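PDB 2WMF: fucolectin-related protein from Streptococcus pneumoniae, which is a family 98 glycoside hydrolase whose catalytic module probably cleaves host blood-group carbohydrate antigens. Local coordinates for residues R125-P130 / H162-Y166. Numbering follows the deposited sequence.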
loop_
_atom_site.group_PDB
_atom_site.type_symbol
_atom_site.label_atom_id
_atom_site.label_comp_id
_atom_site.label_asym_id
_atom_site.label_seq_id
_atom_site.Cartn_x
_atom_site.Cartn_y
_atom_site.Cartn_z
ATOM N N ARG A 125 23.835 -1.925 -12.815
ATOM C CA ARG A 125 25.053 -1.958 -12.016
ATOM C C ARG A 125 25.796 -0.606 -12.085
ATOM O O ARG A 125 26.518 -0.268 -11.149
ATOM C CB ARG A 125 25.984 -3.054 -12.544
ATOM C CG ARG A 125 25.433 -4.490 -12.401
ATOM C CD ARG A 125 26.196 -5.453 -13.271
ATOM N NE ARG A 125 25.674 -6.810 -13.282
ATOM C CZ ARG A 125 24.588 -7.186 -13.955
ATOM N NH1 ARG A 125 23.906 -6.300 -14.680
ATOM N NH2 ARG A 125 24.182 -8.454 -13.922
ATOM N N ASN A 126 25.625 0.121 -13.185
ATOM C CA ASN A 126 26.405 1.372 -13.402
ATOM C C ASN A 126 25.517 2.594 -13.212
ATOM O O ASN A 126 25.189 3.335 -14.158
ATOM C CB ASN A 126 27.075 1.326 -14.792
ATOM C CG ASN A 126 28.104 0.213 -14.894
ATOM O OD1 ASN A 126 28.068 -0.597 -15.820
ATOM N ND2 ASN A 126 29.008 0.142 -13.916
ATOM N N THR A 127 25.123 2.785 -11.943
ATOM C CA THR A 127 24.240 3.873 -11.515
ATOM C C THR A 127 25.100 5.048 -11.063
ATOM O O THR A 127 26.339 4.914 -10.993
ATOM C CB THR A 127 23.313 3.381 -10.398
ATOM O OG1 THR A 127 24.075 2.675 -9.394
ATOM C CG2 THR A 127 22.231 2.443 -11.023
ATOM N N VAL A 128 24.469 6.173 -10.742
ATOM C CA VAL A 128 25.219 7.402 -10.425
ATOM C C VAL A 128 26.140 7.175 -9.241
ATOM O O VAL A 128 25.820 6.414 -8.299
ATOM C CB VAL A 128 24.293 8.653 -10.206
ATOM C CG1 VAL A 128 23.621 9.053 -11.521
ATOM C CG2 VAL A 128 23.277 8.404 -9.111
ATOM N N PRO A 129 27.337 7.789 -9.289
ATOM C CA PRO A 129 28.266 7.580 -8.175
ATOM C C PRO A 129 27.762 8.067 -6.823
ATOM O O PRO A 129 27.097 9.083 -6.767
ATOM C CB PRO A 129 29.486 8.423 -8.598
ATOM C CG PRO A 129 29.396 8.547 -10.083
ATOM C CD PRO A 129 27.924 8.633 -10.353
ATOM N N PRO A 130 28.080 7.353 -5.748
ATOM C CA PRO A 130 27.720 7.898 -4.427
ATOM C C PRO A 130 28.247 9.317 -4.158
ATOM O O PRO A 130 27.573 10.123 -3.518
ATOM C CB PRO A 130 28.340 6.888 -3.444
ATOM C CG PRO A 130 28.422 5.607 -4.207
ATOM C CD PRO A 130 28.674 6.005 -5.640
ATOM N N HIS A 162 25.583 -2.022 -3.489
ATOM C CA HIS A 162 25.438 -0.661 -4.012
ATOM C C HIS A 162 24.391 0.080 -3.167
ATOM O O HIS A 162 24.526 1.256 -2.902
ATOM C CB HIS A 162 25.066 -0.625 -5.480
ATOM C CG HIS A 162 26.176 -1.019 -6.396
ATOM N ND1 HIS A 162 26.046 -1.016 -7.770
ATOM C CD2 HIS A 162 27.434 -1.429 -6.128
ATOM C CE1 HIS A 162 27.191 -1.426 -8.312
ATOM N NE2 HIS A 162 28.055 -1.664 -7.336
ATOM N N SER A 163 23.309 -0.608 -2.829
ATOM C CA SER A 163 22.255 -0.029 -1.992
ATOM C C SER A 163 22.804 0.386 -0.626
ATOM O O SER A 163 22.493 1.479 -0.111
ATOM C CB SER A 163 21.053 -1.011 -1.865
ATOM O OG SER A 163 20.383 -1.198 -3.114
ATOM N N ALA A 164 23.658 -0.462 -0.069
ATOM C CA ALA A 164 24.318 -0.193 1.224
ATOM C C ALA A 164 25.146 1.099 1.155
ATOM O O ALA A 164 25.121 1.913 2.090
ATOM C CB ALA A 164 25.183 -1.402 1.643
ATOM N N LYS A 165 25.845 1.301 0.043
ATOM C CA LYS A 165 26.675 2.511 -0.083
ATOM C C LYS A 165 25.784 3.741 -0.179
ATOM O O LYS A 165 26.058 4.772 0.452
ATOM C CB LYS A 165 27.590 2.433 -1.292
ATOM C CG LYS A 165 28.515 3.630 -1.404
ATOM C CD LYS A 165 29.654 3.664 -0.339
ATOM C CE LYS A 165 30.057 5.079 -0.040
ATOM N NZ LYS A 165 28.946 5.671 0.784
ATOM N N TYR A 166 24.717 3.664 -0.961
ATOM C CA TYR A 166 23.818 4.818 -1.042
ATOM C C TYR A 166 23.122 5.099 0.296
ATOM O O TYR A 166 22.957 6.280 0.685
ATOM C CB TYR A 166 22.766 4.631 -2.120
ATOM C CG TYR A 166 23.266 4.644 -3.562
ATOM C CD1 TYR A 166 24.031 5.719 -4.079
ATOM C CD2 TYR A 166 22.933 3.608 -4.408
ATOM C CE1 TYR A 166 24.443 5.711 -5.410
ATOM C CE2 TYR A 166 23.301 3.604 -5.710
ATOM C CZ TYR A 166 24.072 4.636 -6.226
ATOM O OH TYR A 166 24.428 4.578 -7.558
HETATM O O HOH W 1 23.792 -0.099 -8.904
#
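Tyr166 reaches from helix 159-172 into the bend of the loop 125-130, its ring edge lying against the backbone of Val128 and Pro129. Both segments belong to the eight-stranded parallel beta/alpha barrel: the loop leads from strand 115-121 into helix 130-139, and the contact joins it to the next helix round the barrel. Two oxygens meet the phenol in the plane of its ring. Tyr166 OH donates to the carbonyl O of Val128, a very short bond at 2.4 Å, and Thr127 OG1 lies 2.7 Å from the same Tyr166 OH, also hydrogen-bonded. These two in-plane partners probably hold the hydroxyl in place and favour this ring orientation, while Ile119 of strand 115-121 and Phe177 of strand 176-180 also touch the Tyr166 side chain. With chi1 at 48°, Thr127 OG1 sits between its own backbone N and carbonyl carbon, which brings it to Tyr166 OH. Further along, Pro130, the first residue of helix 130-139 after the N-cap Pro129, packs at about a right angle to Lys165, and Pro130 CG presses to 3.4 Å from Lys165 CG, tighter than ordinary carbon contact. Pro130 CG also lies 4.2 Å from Tyr166 CE1. One helical turn before Tyr166, His162 turns a ring edge to the loop, CE1 standing 3.1 Å from Arg125 O. A water in the imidazole plane links His162 ND1, at 2.7 Å, with Thr127 OG1, at 2.8 Å.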